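Malic enzyme (Entamoeba histolytica, PDB 3NV9) probably catalyses the oxidative decarboxylation of malate to pyruvate with a nicotinamide dinucleotide as oxidant. Local coordinates at residues A452-S455 with A456-L459; Q440-D443 with I444-D448; P411-F414 with P415-A419. All coordinates share one frame; numbering follows the deposited sequence.

Contact 1: residues A452-S455 with A456-L459; sequences ARES and AQLL. With SO4 (sulfate ion), chain E.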
loop_
_atom_site.group_PDB
_atom_site.type_symbol
_atom_site.label_atom_id
_atom_site.label_comp_id
_atom_site.label_asym_id
_atom_site.label_seq_id
_atom_site.Cartn_x
_atom_site.Cartn_y
_atom_site.Cartn_z
ATOM N N ALA A 452 5.817 4.676 16.372
ATOM C CA ALA A 452 5.638 3.468 15.557
ATOM C C ALA A 452 6.039 2.249 16.358
ATOM O O ALA A 452 5.307 1.246 16.387
ATOM C CB ALA A 452 6.452 3.562 14.227
ATOM N N ARG A 453 7.191 2.352 17.029
ATOM C CA ARG A 453 7.695 1.266 17.868
ATOM C C ARG A 453 6.785 0.924 19.025
ATOM O O ARG A 453 6.432 -0.270 19.238
ATOM C CB ARG A 453 9.139 1.554 18.325
ATOM C CG ARG A 453 10.072 1.640 17.131
ATOM C CD ARG A 453 11.551 2.061 17.482
ATOM N NE ARG A 453 12.265 1.036 18.251
ATOM C CZ ARG A 453 12.936 0.026 17.710
ATOM N NH1 ARG A 453 13.001 -0.120 16.390
ATOM N NH2 ARG A 453 13.570 -0.833 18.485
ATOM N N GLU A 454 6.333 1.967 19.732
ATOM C CA GLU A 454 5.433 1.779 20.856
ATOM C C GLU A 454 4.060 1.315 20.407
ATOM O O GLU A 454 3.403 0.546 21.090
ATOM C CB GLU A 454 5.317 3.069 21.699
ATOM C CG GLU A 454 6.642 3.495 22.330
ATOM C CD GLU A 454 6.566 4.833 23.125
ATOM O OE1 GLU A 454 5.497 5.539 23.123
ATOM O OE2 GLU A 454 7.602 5.175 23.753
ATOM N N SER A 455 3.588 1.799 19.280
ATOM C CA SER A 455 2.331 1.243 18.774
ATOM C C SER A 455 2.461 -0.251 18.523
ATOM O O SER A 455 1.628 -1.057 18.979
ATOM C CB SER A 455 1.931 1.904 17.477
ATOM O OG SER A 455 1.622 3.227 17.757
ATOM N N ALA A 456 3.519 -0.611 17.805
ATOM C CA ALA A 456 3.792 -2.030 17.511
ATOM C C ALA A 456 3.943 -2.875 18.807
ATOM O O ALA A 456 3.410 -3.979 18.916
ATOM C CB ALA A 456 4.997 -2.151 16.597
ATOM N N GLN A 457 4.631 -2.327 19.813
ATOM C CA GLN A 457 4.881 -3.073 21.054
ATOM C C GLN A 457 3.584 -3.307 21.796
ATOM O O GLN A 457 3.348 -4.390 22.291
ATOM C CB GLN A 457 5.946 -2.364 21.933
ATOM C CG GLN A 457 7.436 -2.506 21.385
ATOM C CD GLN A 457 8.337 -1.246 21.664
ATOM O OE1 GLN A 457 7.996 -0.373 22.516
ATOM N NE2 GLN A 457 9.487 -1.154 20.928
ATOM N N LEU A 458 2.721 -2.292 21.802
ATOM C CA LEU A 458 1.446 -2.380 22.459
ATOM C C LEU A 458 0.617 -3.467 21.817
ATOM O O LEU A 458 -0.069 -4.166 22.518
ATOM C CB LEU A 458 0.705 -1.043 22.404
ATOM C CG LEU A 458 -0.612 -0.889 23.181
ATOM C CD1 LEU A 458 -0.425 -1.359 24.656
ATOM C CD2 LEU A 458 -1.079 0.545 23.172
ATOM N N LEU A 459 0.666 -3.602 20.486
ATOM C CA LEU A 459 -0.167 -4.590 19.791
ATOM C C LEU A 459 0.252 -6.032 20.142
ATOM O O LEU A 459 -0.607 -6.893 20.339
ATOM C CB LEU A 459 -0.169 -4.322 18.269
ATOM C CG LEU A 459 -0.960 -3.088 17.837
ATOM C CD1 LEU A 459 -1.013 -2.940 16.374
ATOM C CD2 LEU A 459 -2.439 -3.110 18.362
HETATM S S SO4 E . 12.513 0.535 21.903
HETATM O O1 SO4 E . 13.130 1.805 22.282
HETATM O O2 SO4 E . 11.742 0.019 23.034
HETATM O O3 SO4 E . 11.637 0.844 20.748
HETATM O O4 SO4 E . 13.511 -0.476 21.548
#

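Contact 2: residues Q440-D443 with I444-D448; sequences QVYD and IAEHD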
loop_
_atom_site.group_PDB
_atom_site.type_symbol
_atom_site.label_atom_id
_atom_site.label_comp_id
_atom_site.label_asym_id
_atom_site.label_seq_id
_atom_site.Cartn_x
_atom_site.Cartn_y
_atom_site.Cartn_z
ATOM N N GLN A 440 14.867 20.379 15.050
ATOM C CA GLN A 440 13.459 20.281 14.675
ATOM C C GLN A 440 13.226 19.020 13.844
ATOM O O GLN A 440 12.171 18.406 13.977
ATOM C CB GLN A 440 12.971 21.499 13.873
ATOM C CG GLN A 440 12.889 22.804 14.698
ATOM C CD GLN A 440 12.719 24.019 13.790
ATOM O OE1 GLN A 440 13.366 24.100 12.757
ATOM N NE2 GLN A 440 11.818 24.960 14.165
ATOM N N VAL A 441 14.191 18.660 13.002
ATOM C CA VAL A 441 14.050 17.513 12.117
ATOM C C VAL A 441 14.221 16.243 12.905
ATOM O O VAL A 441 13.421 15.327 12.772
ATOM C CB VAL A 441 15.019 17.570 10.893
ATOM C CG1 VAL A 441 15.067 16.214 10.134
ATOM C CG2 VAL A 441 14.517 18.621 9.970
ATOM N N TYR A 442 15.229 16.237 13.784
ATOM C CA TYR A 442 15.472 15.148 14.718
ATOM C C TYR A 442 14.227 14.878 15.497
ATOM O O TYR A 442 13.792 13.702 15.611
ATOM C CB TYR A 442 16.694 15.441 15.648
ATOM C CG TYR A 442 17.069 14.250 16.545
ATOM C CD1 TYR A 442 18.150 13.382 16.227
ATOM C CD2 TYR A 442 16.336 13.995 17.702
ATOM C CE1 TYR A 442 18.481 12.329 17.039
ATOM C CE2 TYR A 442 16.643 12.925 18.519
ATOM C CZ TYR A 442 17.692 12.110 18.177
ATOM O OH TYR A 442 17.924 11.086 19.021
ATOM N N ASP A 443 13.621 15.950 16.027
ATOM C CA ASP A 443 12.422 15.805 16.888
ATOM C C ASP A 443 11.253 15.100 16.159
ATOM O O ASP A 443 10.532 14.252 16.746
ATOM C CB ASP A 443 11.910 17.171 17.310
ATOM C CG ASP A 443 12.774 17.852 18.398
ATOM O OD1 ASP A 443 13.647 17.193 19.003
ATOM O OD2 ASP A 443 12.498 19.068 18.653
ATOM N N ILE A 444 11.059 15.457 14.892
ATOM C CA ILE A 444 9.964 14.895 14.113
ATOM C C ILE A 444 10.250 13.421 13.851
ATOM O O ILE A 444 9.353 12.584 13.882
ATOM C CB ILE A 444 9.830 15.673 12.780
ATOM C CG1 ILE A 444 9.455 17.135 13.044
ATOM C CG2 ILE A 444 8.832 15.015 11.808
ATOM C CD1 ILE A 444 9.457 18.059 11.752
ATOM N N ALA A 445 11.507 13.099 13.613
ATOM C CA ALA A 445 11.863 11.735 13.236
ATOM C C ALA A 445 11.720 10.885 14.471
ATOM O O ALA A 445 11.117 9.820 14.436
ATOM C CB ALA A 445 13.288 11.684 12.697
ATOM N N GLU A 446 12.267 11.385 15.580
ATOM C CA GLU A 446 12.293 10.620 16.792
ATOM C C GLU A 446 10.875 10.361 17.281
ATOM O O GLU A 446 10.565 9.256 17.732
ATOM C CB GLU A 446 13.072 11.339 17.883
ATOM C CG GLU A 446 12.940 10.591 19.183
ATOM C CD GLU A 446 13.744 11.239 20.252
ATOM O OE1 GLU A 446 13.582 12.480 20.417
ATOM O OE2 GLU A 446 14.540 10.518 20.909
ATOM N N HIS A 447 10.019 11.381 17.172
ATOM C CA HIS A 447 8.654 11.254 17.624
ATOM C C HIS A 447 7.902 10.223 16.783
ATOM O O HIS A 447 7.158 9.401 17.333
ATOM C CB HIS A 447 7.938 12.603 17.568
ATOM C CG HIS A 447 6.465 12.506 17.833
ATOM N ND1 HIS A 447 5.520 12.608 16.827
ATOM C CD2 HIS A 447 5.770 12.268 18.979
ATOM C CE1 HIS A 447 4.302 12.473 17.351
ATOM N NE2 HIS A 447 4.426 12.262 18.649
ATOM N N ASP A 448 8.102 10.243 15.463
ATOM C CA ASP A 448 7.470 9.240 14.586
ATOM C C ASP A 448 7.906 7.756 14.814
ATOM O O ASP A 448 7.078 6.849 14.828
ATOM C CB ASP A 448 7.614 9.637 13.106
ATOM C CG ASP A 448 6.786 10.875 12.731
ATOM O OD1 ASP A 448 6.062 11.459 13.581
ATOM O OD2 ASP A 448 6.861 11.265 11.555
HETATM O O HOH W 1 10.635 14.108 19.477
#

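Contact 3: residues P411-F414 with P415-A419; sequences PGIF and PKEAA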
loop_
_atom_site.group_PDB
_atom_site.type_symbol
_atom_site.label_atom_id
_atom_site.label_comp_id
_atom_site.label_asym_id
_atom_site.label_seq_id
_atom_site.Cartn_x
_atom_site.Cartn_y
_atom_site.Cartn_z
ATOM N N PRO A 411 17.662 1.931 17.620
ATOM C CA PRO A 411 16.713 2.812 17.004
ATOM C C PRO A 411 17.135 4.272 17.005
ATOM O O PRO A 411 16.616 5.035 16.187
ATOM C CB PRO A 411 15.415 2.567 17.793
ATOM C CG PRO A 411 15.834 2.086 19.143
ATOM C CD PRO A 411 17.157 1.316 18.871
ATOM N N GLY A 412 18.117 4.647 17.819
ATOM C CA GLY A 412 18.558 6.061 17.860
ATOM C C GLY A 412 19.377 6.394 16.627
ATOM O O GLY A 412 19.525 7.568 16.255
ATOM N N ILE A 413 19.950 5.373 15.976
ATOM C CA ILE A 413 20.642 5.642 14.710
ATOM C C ILE A 413 19.733 6.468 13.826
ATOM O O ILE A 413 20.182 7.384 13.107
ATOM C CB ILE A 413 20.950 4.295 13.922
ATOM C CG1 ILE A 413 22.070 3.489 14.565
ATOM C CG2 ILE A 413 21.331 4.550 12.470
ATOM C CD1 ILE A 413 22.018 1.995 14.176
ATOM N N PHE A 414 18.440 6.158 13.805
ATOM C CA PHE A 414 17.696 6.617 12.638
ATOM C C PHE A 414 17.210 8.068 12.664
ATOM O O PHE A 414 17.234 8.684 11.645
ATOM C CB PHE A 414 16.633 5.612 12.240
ATOM C CG PHE A 414 17.181 4.255 12.112
ATOM C CD1 PHE A 414 17.932 3.920 11.001
ATOM C CD2 PHE A 414 17.038 3.358 13.151
ATOM C CE1 PHE A 414 18.552 2.663 10.929
ATOM C CE2 PHE A 414 17.596 2.086 13.082
ATOM C CZ PHE A 414 18.376 1.731 11.966
ATOM N N PRO A 415 16.815 8.608 13.821
ATOM C CA PRO A 415 16.532 10.049 13.846
ATOM C C PRO A 415 17.783 10.859 13.638
ATOM O O PRO A 415 17.730 11.955 13.070
ATOM C CB PRO A 415 15.893 10.298 15.253
ATOM C CG PRO A 415 16.326 9.082 16.062
ATOM C CD PRO A 415 16.435 7.933 15.075
ATOM N N LYS A 416 18.925 10.325 14.038
ATOM C CA LYS A 416 20.158 11.032 13.769
ATOM C C LYS A 416 20.471 11.009 12.237
ATOM O O LYS A 416 20.790 12.073 11.642
ATOM C CB LYS A 416 21.277 10.438 14.618
ATOM C CG LYS A 416 22.654 10.855 14.264
ATOM C CD LYS A 416 23.615 9.995 15.071
ATOM C CE LYS A 416 25.104 10.339 14.778
ATOM N NZ LYS A 416 25.435 11.645 15.513
ATOM N N GLU A 417 20.390 9.827 11.601
ATOM C CA GLU A 417 20.481 9.780 10.113
ATOM C C GLU A 417 19.518 10.773 9.501
ATOM O O GLU A 417 19.887 11.503 8.623
ATOM C CB GLU A 417 20.236 8.385 9.499
ATOM C CG GLU A 417 21.335 7.408 9.804
ATOM C CD GLU A 417 21.114 6.024 9.231
ATOM O OE1 GLU A 417 19.991 5.702 8.835
ATOM O OE2 GLU A 417 22.088 5.239 9.164
ATOM N N ALA A 418 18.296 10.827 10.007
ATOM C CA ALA A 418 17.274 11.602 9.352
ATOM C C ALA A 418 17.640 13.083 9.388
ATOM O O ALA A 418 17.476 13.791 8.389
ATOM C CB ALA A 418 15.917 11.361 10.034
ATOM N N ALA A 419 18.120 13.546 10.555
ATOM C CA ALA A 419 18.449 14.963 10.728
ATOM C C ALA A 419 19.689 15.322 9.943
ATOM O O ALA A 419 19.716 16.355 9.287
ATOM C CB ALA A 419 18.597 15.308 12.237
#

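Contact 1: residues A452-S455 with A456-L459
Arg-453 and Gln-457, one turn apart on the alpha-helix 438-461, reach out together to hold a sulfate ion that probably came from the crystallisation liquor. Two oxygens of the ion are gripped. Arg-453 NE donates to sulfate O3 at 2.6 Å, and Arg-453 NH2 meets sulfate O4 at 3.1 Å in an almost straight bond (179°), with the sulfur lying in the guanidinium plane at its edge. Gln-457 NE2 adds a second donor to O3, at 2.9 Å. The arginine chain bends at chi3 (68°), which swings the guanidinium round so that its NE and NH2 edge meets the ion. Tyr-126 positions both side chains from the second shell: its carbonyl takes Arg-453 NH1, its ring forms a cation-pi contact with the same guanidinium, and its hydroxyl bonds Gln-457 NE2.

The tight part is made by the buried residues. Ala-452 and Ala-456 pack against helix 114-128, and the backbone turn is closed by Ala-456 N to Ala-452 O at 2.9 Å. Ser-455 OG folds back to the carbonyl of Glu-451, while Leu-459 packs on Met-50 of the second subunit, making this stretch part of the dimer interface.

Leu-458 and Glu-454 form a looser, partly exposed side, although Ser-462 and His-464 of the second subunit pack against them respectively. The extended chain of Glu-454 crosses that of Gln-457 at a distance, the carboxylate and amide planes 49° apart. The nearest side-chain approach between the two is Glu-454 CG to Gln-457 OE1, 4.1 Å.

Contact 2: residues Q440-D443 with I444-D448
Tyr-442 and Glu-446 meet across one helical turn, the carboxylate standing at the edge of the ring rather than over its face. Glu-446 OE1 lies near the ring plane, 3.6 Å from Tyr-442 CE2, and the carboxylate plane is turned 78° from that of the ring. The polar ends take little part: Tyr-442 OH stays 3.9 Å from Glu-446 OE2. Spaced four residues apart, the two share a flank of the helix; with CG anti to the backbone N in each (chi1 -174° for Tyr-442, 173° for Glu-446), the ring edge and the carboxylate come together. In the backbone that joins them, Glu-446 N bonds Tyr-442 O at 2.8 Å.

This is the i to i+4 pattern of an alpha-helix, near the beginning of helix 438-461. On the next flank His-447 N donates to Asp-443 O at 2.9 Å, and that carbonyl also accepts a water at 2.7 Å. The same water reaches Glu-446 OE1 through a weak bond, so it links the carboxylate loosely to the backbone. Ile-444 N bonds Gln-440 O at 3.3 Å, and Ile-444 CG1 lies 3.1 Å from the same oxygen.

Further out, Asp-443 OD1 is held by Gln-439 NE2, and Gln-440 OE1 receives the backbone N of Thr-437 just ahead of the helix. The Tyr-442 ring meets that of Trp-438, one turn earlier, and rests on Pro-415 and Ala-419 of helix 413-428. Val-441 and Ala-445 pack on Ile-372 of helix 363-372, where Asp-448 OD2 forms a salt bridge with Lys-368 NZ.

Contact 3: residues P411-F414 with P415-A419
Glu-417 lies alongside Ile-413 and Phe-414, and its chain can be followed outward atom by atom. CB lies 3.7 Å from Ile-413 O. CG draws closer to that carbonyl while also nearing the isoleucine methyl CG2. With CG anti to the carbonyl carbon (chi1 -69°) and the chain extended beyond it, the glutamate runs beside both residues and points the same way as they do. CD comes against Ile-413 CG2, and there the carboxylate divides its contacts. OE2 stays with the isoleucine, 3.5 Å from CG2. OE1 turns to the phenylalanine instead and stands 3.5 Å from Phe-414 CD1, near the ring plane at its edge. The carboxylate is almost perpendicular to the ring, 84° between planes, and would probably feel the weakly positive ring hydrogens there. Ile-413 CG2 also covers part of one face of the same ring, 3.7 Å above its plane and offset toward the rim.

This lies near the N-terminal end of helix 413-428, within the NAD-binding domain of the malic enzyme family. Pro-415 is easily accommodated near a helix N-terminus, because its nitrogen has no hydrogen to give to a carbonyl one turn back; its CD instead lies 3.1 Å from Pro-411 O. Regular bonding is established just beyond, with Glu-417 N meeting Ile-413 O at 2.9 Å in a nearly straight bond (176°) and Ala-418 N reaching Phe-414 O.

Helices close in on several sides: Leu-390 of helix 380-396 touches both Ile-413 and Glu-417, Pro-364 of helix 363-372 packs on Phe-414, and Ile-449 of helix 438-461 lies against Pro-415.

In the fold
Contact 3 comes first along the chain, near the N-terminal end of helix 413-428; contacts 2 and 1 follow in that order on helix 438-461, the next helix. Contacts 2 and 3 are neighbours, their centres about 9 Å apart where the two helices pack, with Ala-445 CB 3.8 Å from Ala-418 CB. Contact 1 lies farther along the later helix, centres about 17 Å from contact 2 and 18 Å from contact 3. It still touches contact 3, where Arg-453 packs on Pro-411 close to the sulfate. Helix 438-461 thus runs from packing within the subunit at contact 2 to the dimer interface at contact 1.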